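Local coordinates for LysR family transcriptional regulator (Vibrio vulnificus, PDB 5FHK), which probably binds specific DNA sequences as a LysR-type transcription factor controlling virulence genes, this chain being its regulatory domain, at residues 84-89 with 101-106; 128-133 with 145-150; 94-99 with 171-176. One frame throughout, in Å; residues are numbered along the deposited sequence.

Contact 1 of 3, residues 84-89 with 101-106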
loop_
_atom_site.group_PDB
_atom_site.type_symbol
_atom_site.label_atom_id
_atom_site.label_comp_id
_atom_site.label_asym_id
_atom_site.label_seq_id
_atom_site.Cartn_x
_atom_site.Cartn_y
_atom_site.Cartn_z
ATOM N N PRO A 84 22.790 0.060 5.351
ATOM C CA PRO A 84 24.204 0.094 5.779
ATOM C C PRO A 84 24.368 0.074 7.285
ATOM O O PRO A 84 25.331 -0.514 7.791
ATOM C CB PRO A 84 24.719 1.406 5.169
ATOM C CG PRO A 84 23.860 1.582 3.939
ATOM C CD PRO A 84 22.502 1.056 4.310
ATOM N N GLU A 85 23.447 0.683 8.029
ATOM C CA GLU A 85 23.566 0.655 9.481
ATOM C C GLU A 85 23.453 -0.772 10.012
ATOM O O GLU A 85 24.189 -1.161 10.922
ATOM C CB GLU A 85 22.510 1.567 10.110
ATOM C CG GLU A 85 22.587 1.672 11.634
ATOM C CD GLU A 85 21.350 2.339 12.251
ATOM O OE1 GLU A 85 20.245 2.262 11.642
ATOM O OE2 GLU A 85 21.494 2.949 13.343
ATOM N N TYR A 86 22.545 -1.576 9.456
ATOM C CA TYR A 86 22.459 -2.968 9.896
ATOM C C TYR A 86 23.710 -3.754 9.513
ATOM O O TYR A 86 24.175 -4.618 10.271
ATOM C CB TYR A 86 21.222 -3.641 9.302
ATOM C CG TYR A 86 21.070 -5.060 9.802
ATOM C CD1 TYR A 86 20.430 -5.317 11.013
ATOM C CD2 TYR A 86 21.597 -6.129 9.097
ATOM C CE1 TYR A 86 20.298 -6.593 11.490
ATOM C CE2 TYR A 86 21.493 -7.414 9.580
ATOM C CZ TYR A 86 20.832 -7.645 10.775
ATOM O OH TYR A 86 20.689 -8.939 11.250
ATOM N N VAL A 87 24.249 -3.482 8.329
ATOM C CA VAL A 87 25.424 -4.193 7.839
ATOM C C VAL A 87 26.651 -3.874 8.688
ATOM O O VAL A 87 27.449 -4.762 9.013
ATOM C CB VAL A 87 25.631 -3.842 6.356
ATOM C CG1 VAL A 87 26.999 -4.274 5.865
ATOM C CG2 VAL A 87 24.542 -4.481 5.528
ATOM N N ASN A 88 26.822 -2.612 9.068
ATOM C CA ASN A 88 27.979 -2.209 9.857
ATOM C C ASN A 88 27.814 -2.507 11.335
ATOM O O ASN A 88 28.668 -2.106 12.126
ATOM C CB ASN A 88 28.267 -0.715 9.674
ATOM C CG ASN A 88 28.517 -0.331 8.221
ATOM O OD1 ASN A 88 28.676 0.852 7.906
ATOM N ND2 ASN A 88 28.554 -1.324 7.329
ATOM N N ALA A 89 26.738 -3.181 11.725
ATOM C CA ALA A 89 26.514 -3.570 13.105
ATOM C C ALA A 89 26.565 -5.075 13.316
ATOM O O ALA A 89 26.463 -5.526 14.462
ATOM C CB ALA A 89 25.158 -3.034 13.591
ATOM N N ASP A 101 20.649 -16.845 11.766
ATOM C CA ASP A 101 21.255 -16.109 12.864
ATOM C C ASP A 101 21.136 -14.598 12.706
ATOM O O ASP A 101 21.876 -13.856 13.368
ATOM C CB ASP A 101 22.716 -16.517 12.999
ATOM C CG ASP A 101 22.876 -18.022 13.129
ATOM O OD1 ASP A 101 22.118 -18.624 13.922
ATOM O OD2 ASP A 101 23.738 -18.602 12.431
ATOM N N HIS A 102 20.209 -14.131 11.862
ATOM C CA HIS A 102 20.029 -12.720 11.571
ATOM C C HIS A 102 18.571 -12.336 11.799
ATOM O O HIS A 102 17.669 -13.180 11.732
ATOM C CB HIS A 102 20.425 -12.393 10.126
ATOM C CG HIS A 102 21.884 -12.119 9.948
ATOM N ND1 HIS A 102 22.414 -10.848 10.016
ATOM C CD2 HIS A 102 22.926 -12.949 9.707
ATOM C CE1 HIS A 102 23.721 -10.909 9.839
ATOM N NE2 HIS A 102 24.057 -12.170 9.644
ATOM N N PHE A 103 18.355 -11.044 12.065
ATOM C CA PHE A 103 17.011 -10.487 12.148
ATOM C C PHE A 103 16.413 -10.416 10.747
ATOM O O PHE A 103 16.975 -9.757 9.866
ATOM C CB PHE A 103 17.029 -9.083 12.764
ATOM C CG PHE A 103 17.524 -9.017 14.196
ATOM C CD1 PHE A 103 16.690 -9.344 15.257
ATOM C CD2 PHE A 103 18.820 -8.599 14.478
ATOM C CE1 PHE A 103 17.158 -9.273 16.591
ATOM C CE2 PHE A 103 19.281 -8.517 15.784
ATOM C CZ PHE A 103 18.447 -8.849 16.837
ATOM N N LEU A 104 15.266 -11.054 10.548
ATOM C CA LEU A 104 14.621 -11.108 9.242
ATOM C C LEU A 104 13.328 -10.312 9.260
ATOM O O LEU A 104 12.648 -10.228 10.284
ATOM C CB LEU A 104 14.343 -12.552 8.817
ATOM C CG LEU A 104 15.596 -13.427 8.776
ATOM C CD1 LEU A 104 15.278 -14.810 8.229
ATOM C CD2 LEU A 104 16.682 -12.736 7.969
ATOM N N LEU A 105 13.021 -9.688 8.123
ATOM C CA LEU A 105 11.794 -8.928 7.942
ATOM C C LEU A 105 11.078 -9.484 6.726
ATOM O O LEU A 105 11.654 -9.538 5.633
ATOM C CB LEU A 105 12.081 -7.437 7.772
ATOM C CG LEU A 105 13.185 -6.906 8.684
ATOM C CD1 LEU A 105 13.724 -5.518 8.232
ATOM C CD2 LEU A 105 12.686 -6.863 10.119
ATOM N N LYS A 106 9.832 -9.921 6.916
ATOM C CA LYS A 106 9.145 -10.706 5.899
ATOM C C LYS A 106 7.772 -10.112 5.594
ATOM O O LYS A 106 6.995 -9.837 6.511
ATOM C CB LYS A 106 9.021 -12.163 6.360
ATOM C CG LYS A 106 10.350 -12.930 6.353
ATOM C CD LYS A 106 10.197 -14.377 6.749
ATOM C CE LYS A 106 11.452 -15.179 6.375
ATOM N NZ LYS A 106 11.303 -16.627 6.671
#
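Y86 and F103 make the closest backbone approach, and even there their CA atoms stand 9.6 Å apart, so the short helix 84-87 reaches segment 101-106 through a side chain and not through its main chain. Both segments belong to the second lobe of the periplasmic-binding-protein-like regulatory domain of the LysR family. The chain enters this lobe along strand 68-82, turns through the helix, and then runs through a long loop to the parallel strand. Y86 covers most of the gap, with H102 and F103 turned toward it. With CG anti to the backbone N (chi1 -177°), its ring points from the helix across to the other segment, and the phenol oxygen arrives where H102 passes into F103. Two polar groups grip that oxygen. Y86 OH is 2.9 Å from H102 ND1, a hydrogen bond in which either side may be the donor, and it accepts from F103 N at 3.2 Å with an N-H...O angle of 147°. The oxygen thus meets the backbone N-H of F103 as well as the imidazole nitrogen, fixing the hydroxyl to side chain and main chain alike. The phenol and imidazole meet rim to rim, centroids 5.8 Å apart and planes inclined by 54°, so neither covers the face of the other. I149 of the adjacent strand 149-153 and M92 of the loop pack round Y86 and H102. Across from the imidazole, the F103 ring offers its own edge to the tyrosine, with F103 CD2 3.9 Å from Y86 CE1.

Contact 2 of 3, residues 128-133 with 145-150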
loop_
_atom_site.group_PDB
_atom_site.type_symbol
_atom_site.label_atom_id
_atom_site.label_comp_id
_atom_site.label_asym_id
_atom_site.label_seq_id
_atom_site.Cartn_x
_atom_site.Cartn_y
_atom_site.Cartn_z
ATOM N N ARG A 128 10.436 -17.201 11.416
ATOM C CA ARG A 128 9.611 -16.035 11.649
ATOM C C ARG A 128 10.497 -14.803 11.711
ATOM O O ARG A 128 11.567 -14.816 12.329
ATOM C CB ARG A 128 8.800 -16.164 12.935
ATOM C CG ARG A 128 7.698 -15.110 13.045
ATOM C CD ARG A 128 6.715 -15.431 14.136
ATOM N NE ARG A 128 6.512 -16.870 14.207
ATOM C CZ ARG A 128 6.242 -17.527 15.328
ATOM N NH1 ARG A 128 6.138 -16.865 16.472
ATOM N NH2 ARG A 128 6.086 -18.843 15.302
ATOM N N GLY A 129 10.059 -13.744 11.054
ATOM C CA GLY A 129 10.801 -12.507 11.112
ATOM C C GLY A 129 10.689 -11.830 12.465
ATOM O O GLY A 129 9.723 -12.007 13.212
ATOM N N ARG A 130 11.712 -11.031 12.777
ATOM C CA ARG A 130 11.568 -9.996 13.794
ATOM C C ARG A 130 10.315 -9.167 13.538
ATOM O O ARG A 130 9.662 -8.708 14.481
ATOM C CB ARG A 130 12.823 -9.113 13.801
ATOM C CG ARG A 130 12.758 -7.867 14.700
ATOM C CD ARG A 130 14.059 -7.070 14.587
ATOM N NE ARG A 130 14.263 -6.131 15.690
ATOM C CZ ARG A 130 15.372 -5.402 15.851
ATOM N NH1 ARG A 130 16.371 -5.505 14.974
ATOM N NH2 ARG A 130 15.480 -4.577 16.890
ATOM N N PHE A 131 9.952 -8.998 12.270
ATOM C CA PHE A 131 8.796 -8.232 11.836
ATOM C C PHE A 131 8.202 -8.978 10.658
ATOM O O PHE A 131 8.935 -9.306 9.720
ATOM C CB PHE A 131 9.209 -6.808 11.426
ATOM C CG PHE A 131 8.071 -5.941 10.953
ATOM C CD1 PHE A 131 8.098 -5.368 9.692
ATOM C CD2 PHE A 131 7.000 -5.662 11.784
ATOM C CE1 PHE A 131 7.055 -4.550 9.254
ATOM C CE2 PHE A 131 5.943 -4.853 11.362
ATOM C CZ PHE A 131 5.966 -4.288 10.107
ATOM N N GLN A 132 6.903 -9.282 10.718
ATOM C CA GLN A 132 6.180 -9.885 9.606
ATOM C C GLN A 132 4.946 -9.060 9.300
ATOM O O GLN A 132 4.229 -8.652 10.224
ATOM C CB GLN A 132 5.752 -11.315 9.901
ATOM C CG GLN A 132 6.923 -12.247 10.011
ATOM C CD GLN A 132 6.536 -13.697 9.931
ATOM O OE1 GLN A 132 7.401 -14.562 10.017
ATOM N NE2 GLN A 132 5.240 -13.977 9.769
ATOM N N ALA A 133 4.684 -8.840 8.007
ATOM C CA ALA A 133 3.544 -8.024 7.604
ATOM C C ALA A 133 2.912 -8.589 6.343
ATOM O O ALA A 133 3.559 -9.288 5.566
ATOM C CB ALA A 133 3.952 -6.559 7.384
ATOM N N GLU A 145 15.217 1.358 8.412
ATOM C CA GLU A 145 15.564 1.736 9.768
ATOM C C GLU A 145 16.566 0.782 10.406
ATOM O O GLU A 145 16.869 0.922 11.593
ATOM C CB GLU A 145 14.293 1.853 10.614
ATOM C CG GLU A 145 13.638 3.241 10.513
ATOM C CD GLU A 145 13.704 4.041 11.821
ATOM O OE1 GLU A 145 12.873 4.961 12.001
ATOM O OE2 GLU A 145 14.580 3.749 12.667
ATOM N N GLY A 146 17.104 -0.170 9.652
ATOM C CA GLY A 146 18.201 -0.967 10.154
ATOM C C GLY A 146 17.817 -2.063 11.112
ATOM O O GLY A 146 18.649 -2.478 11.927
ATOM N N LEU A 147 16.594 -2.576 11.015
ATOM C CA LEU A 147 16.110 -3.645 11.868
ATOM C C LEU A 147 16.359 -5.034 11.297
ATOM O O LEU A 147 16.056 -6.020 11.973
ATOM C CB LEU A 147 14.616 -3.456 12.145
ATOM C CG LEU A 147 14.197 -2.206 12.937
ATOM C CD1 LEU A 147 12.674 -2.021 12.888
ATOM C CD2 LEU A 147 14.684 -2.262 14.404
ATOM N N GLY A 148 16.915 -5.161 10.098
ATOM C CA GLY A 148 17.315 -6.493 9.669
ATOM C C GLY A 148 17.253 -6.666 8.159
ATOM O O GLY A 148 17.164 -5.695 7.405
ATOM N N ILE A 149 17.302 -7.943 7.758
ATOM C CA ILE A 149 17.364 -8.391 6.368
ATOM C C ILE A 149 15.959 -8.714 5.879
ATOM O O ILE A 149 15.177 -9.362 6.591
ATOM C CB ILE A 149 18.261 -9.639 6.248
ATOM C CG1 ILE A 149 19.726 -9.323 6.585
ATOM C CG2 ILE A 149 18.104 -10.314 4.866
ATOM C CD1 ILE A 149 20.468 -10.526 6.973
ATOM N N THR A 150 15.636 -8.285 4.663
ATOM C CA THR A 150 14.375 -8.639 4.027
ATOM C C THR A 150 14.613 -9.126 2.605
ATOM O O THR A 150 15.685 -8.957 2.024
ATOM C CB THR A 150 13.402 -7.455 3.973
ATOM O OG1 THR A 150 12.219 -7.884 3.296
ATOM C CG2 THR A 150 14.032 -6.298 3.187
#
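R130 reaches L147 because its side chain is drawn out straight: chi1 of 173° sets CG trans to the main-chain nitrogen, and the chain stays extended from CG to NE, carrying the guanidinium across to the turn after helix 136-144. There R130 NH1 donates to the carbonyl L147 O at 3.1 Å. The bond is bent, with an N-H...O angle of 139°, and the nitrogen lies 29° off the plane of the carbonyl. The leucine side chain rises at about a right angle to the arginine and lays one methyl, L147 CD2, over a face of the guanidinium, 3.5 Å from R130 CZ and displaced toward the rim. One residue therefore offers the arginine both an oxygen and an apolar lid. L147 takes part in the Schellman motif that ends this helix: its N bonds back into the last turn, and G146, at positive phi, is the C-prime residue. Strand 131-133, the helix and strand 149-153 form a beta-alpha-beta crossover around 104-107, and the contact lies near the N-terminal ends of both strands. The other amino group, R130 NH2, bonds to M30 O of the second subunit, and F131 to A133 pair in parallel with a strand of that subunit, so the sheet runs on across the dimer interface. On the arginine's own segment, Q132 OE1 accepts from G129 N at 3.0 Å, in the carbonyl plane and on a lone pair.

Contact 3 of 3, residues 94-99 with 171-176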
loop_
_atom_site.group_PDB
_atom_site.type_symbol
_atom_site.label_atom_id
_atom_site.label_comp_id
_atom_site.label_asym_id
_atom_site.label_seq_id
_atom_site.Cartn_x
_atom_site.Cartn_y
_atom_site.Cartn_z
ATOM N N THR A 94 27.424 -15.027 4.602
ATOM C CA THR A 94 28.073 -15.347 3.343
ATOM C C THR A 94 27.537 -16.611 2.676
ATOM O O THR A 94 27.871 -16.864 1.516
ATOM C CB THR A 94 29.597 -15.459 3.532
ATOM O OG1 THR A 94 29.914 -16.698 4.179
ATOM C CG2 THR A 94 30.121 -14.303 4.381
ATOM N N HIS A 95 26.684 -17.381 3.345
ATOM C CA HIS A 95 25.880 -18.406 2.698
ATOM C C HIS A 95 24.432 -18.242 3.154
ATOM O O HIS A 95 24.166 -17.771 4.262
ATOM C CB HIS A 95 26.401 -19.817 3.020
ATOM C CG HIS A 95 25.655 -20.908 2.319
ATOM N ND1 HIS A 95 24.508 -21.477 2.833
ATOM C CD2 HIS A 95 25.886 -21.527 1.139
ATOM C CE1 HIS A 95 24.068 -22.405 2.003
ATOM N NE2 HIS A 95 24.888 -22.461 0.968
ATOM N N ALA A 96 23.492 -18.625 2.289
ATOM C CA ALA A 96 22.077 -18.418 2.592
ATOM C C ALA A 96 21.616 -19.170 3.836
ATOM O O ALA A 96 20.520 -18.891 4.335
ATOM C CB ALA A 96 21.214 -18.825 1.396
ATOM N N GLU A 97 22.415 -20.110 4.346
ATOM C CA GLU A 97 22.058 -20.792 5.580
ATOM C C GLU A 97 22.313 -19.926 6.800
ATOM O O GLU A 97 21.707 -20.165 7.847
ATOM C CB GLU A 97 22.826 -22.111 5.703
ATOM C CG GLU A 97 22.150 -23.282 4.988
ATOM C CD GLU A 97 20.795 -23.645 5.593
ATOM O OE1 GLU A 97 20.645 -23.571 6.832
ATOM O OE2 GLU A 97 19.873 -23.996 4.822
ATOM N N ASP A 98 23.173 -18.917 6.682
ATOM C CA ASP A 98 23.437 -18.014 7.791
ATOM C C ASP A 98 22.257 -17.104 8.112
ATOM O O ASP A 98 22.300 -16.409 9.132
ATOM C CB ASP A 98 24.676 -17.176 7.488
ATOM C CG ASP A 98 25.926 -18.026 7.279
ATOM O OD1 ASP A 98 26.024 -19.127 7.877
ATOM O OD2 ASP A 98 26.817 -17.591 6.515
ATOM N N LEU A 99 21.199 -17.106 7.294
ATOM C CA LEU A 99 20.061 -16.234 7.570
ATOM C C LEU A 99 19.428 -16.537 8.926
ATOM O O LEU A 99 18.885 -15.629 9.575
ATOM C CB LEU A 99 19.032 -16.350 6.454
ATOM C CG LEU A 99 19.543 -15.902 5.082
ATOM C CD1 LEU A 99 18.429 -15.990 4.060
ATOM C CD2 LEU A 99 20.083 -14.494 5.171
ATOM N N PRO A 171 24.911 -11.493 -2.568
ATOM C CA PRO A 171 24.587 -11.118 -3.953
ATOM C C PRO A 171 24.636 -12.287 -4.925
ATOM O O PRO A 171 24.099 -12.172 -6.038
ATOM C CB PRO A 171 25.642 -10.053 -4.294
ATOM C CG PRO A 171 26.595 -10.000 -3.138
ATOM C CD PRO A 171 26.295 -11.140 -2.213
ATOM N N ASP A 172 25.244 -13.404 -4.539
ATOM C CA ASP A 172 25.192 -14.620 -5.342
ATOM C C ASP A 172 23.865 -15.364 -5.203
ATOM O O ASP A 172 23.666 -16.371 -5.885
ATOM C CB ASP A 172 26.358 -15.546 -4.965
ATOM C CG ASP A 172 26.629 -16.628 -6.013
ATOM O OD1 ASP A 172 27.297 -16.341 -7.040
ATOM O OD2 ASP A 172 26.177 -17.779 -5.795
ATOM N N TRP A 173 22.956 -14.894 -4.353
ATOM C CA TRP A 173 21.673 -15.537 -4.126
ATOM C C TRP A 173 20.527 -14.662 -4.625
ATOM O O TRP A 173 20.598 -13.427 -4.587
ATOM C CB TRP A 173 21.465 -15.834 -2.638
ATOM C CG TRP A 173 22.404 -16.856 -2.112
ATOM C CD1 TRP A 173 23.659 -16.641 -1.642
ATOM C CD2 TRP A 173 22.163 -18.262 -2.002
ATOM N NE1 TRP A 173 24.224 -17.831 -1.242
ATOM C CE2 TRP A 173 23.327 -18.844 -1.456
ATOM C CE3 TRP A 173 21.076 -19.087 -2.306
ATOM C CZ2 TRP A 173 23.436 -20.213 -1.206
ATOM C CZ3 TRP A 173 21.189 -20.447 -2.066
ATOM C CH2 TRP A 173 22.365 -20.996 -1.526
ATOM N N SER A 174 19.451 -15.319 -5.053
ATOM C CA SER A 174 18.280 -14.608 -5.542
ATOM C C SER A 174 17.130 -15.582 -5.654
ATOM O O SER A 174 17.338 -16.785 -5.848
ATOM C CB SER A 174 18.535 -13.970 -6.903
ATOM O OG SER A 174 18.230 -14.895 -7.940
ATOM N N ALA A 175 15.920 -15.046 -5.533
ATOM C CA ALA A 175 14.728 -15.799 -5.872
ATOM C C ALA A 175 14.607 -15.913 -7.389
ATOM O O ALA A 175 15.240 -15.169 -8.150
ATOM C CB ALA A 175 13.485 -15.126 -5.300
ATOM N N ASN A 176 13.792 -16.864 -7.836
ATOM C CA ASN A 176 13.619 -16.922 -9.276
ATOM C C ASN A 176 12.647 -15.832 -9.723
ATOM O O ASN A 176 11.730 -15.465 -8.983
ATOM C CB ASN A 176 13.112 -18.296 -9.703
ATOM C CG ASN A 176 14.247 -19.296 -9.920
ATOM O OD1 ASN A 176 15.281 -18.962 -10.516
ATOM N ND2 ASN A 176 14.064 -20.521 -9.428
#
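D98 OD2 takes two backbone N-H groups from slightly earlier in the loop, T94 N at 3.3 Å and H95 N at 3.2 Å, and so sets the chain on which H95 and A96 face W173. T94 N uses the anti lone pair of the oxygen, while H95 N comes in from above the carboxylate plane. The imidazole of H95 is held at both nitrogens: H95 ND1 accepts from E97 N at 2.9 Å, and H95 NE2 is hydrogen-bonded to E121, which is consistent with a proton on NE2. That pins the rotation of the ring, whose face receives the edge of W173. The aromatic pair is T-shaped, with the indole six-membered ring and the imidazole at 82° and their centroids 5.0 Å apart; W173 CZ2 comes closest, 3.4 Å from H95 NE2 and nearer the rim of the imidazole than its middle. A96 meets the indole quite differently. Its methyl, A96 CB, sits 3.4 Å from the centroid of the six-membered ring and only 7° off the normal, a CH-pi contact almost over the centre. V123 touches both H95 and W173, and L115 packs on the indole as well. W173 belongs to the weakly bonded edge strand 173-174 of a three-stranded antiparallel sheet, so the contact lays the loop after helix 84-87 against that small sheet, shortly before strand 178-185 leads back out of the second lobe of this periplasmic-binding-protein-like fold.

Overall arrangement
All three contacts lie in the same lobe. Contacts 1 and 2 share its main sheet: strand 104-107, on which segment 101-106 of contact 1 lies, runs beside both 131-133 and 149-153 of contact 2, with F103 and L105 bonded to I149 through the backbone. F103 also offers its ring to R130 in a cation-pi contact, linking the two side-chain clusters. Contact 3, with its centre about 14 Å from that of contact 1, rests on the smaller antiparallel sheet instead. Contacts 2 and 3 are buried, contact 1 only partly. Hydrogen bonds carry contact 1, a single charged side chain at the subunit interface carries contact 2, and aromatic packing carries contact 3, away from the partner subunit.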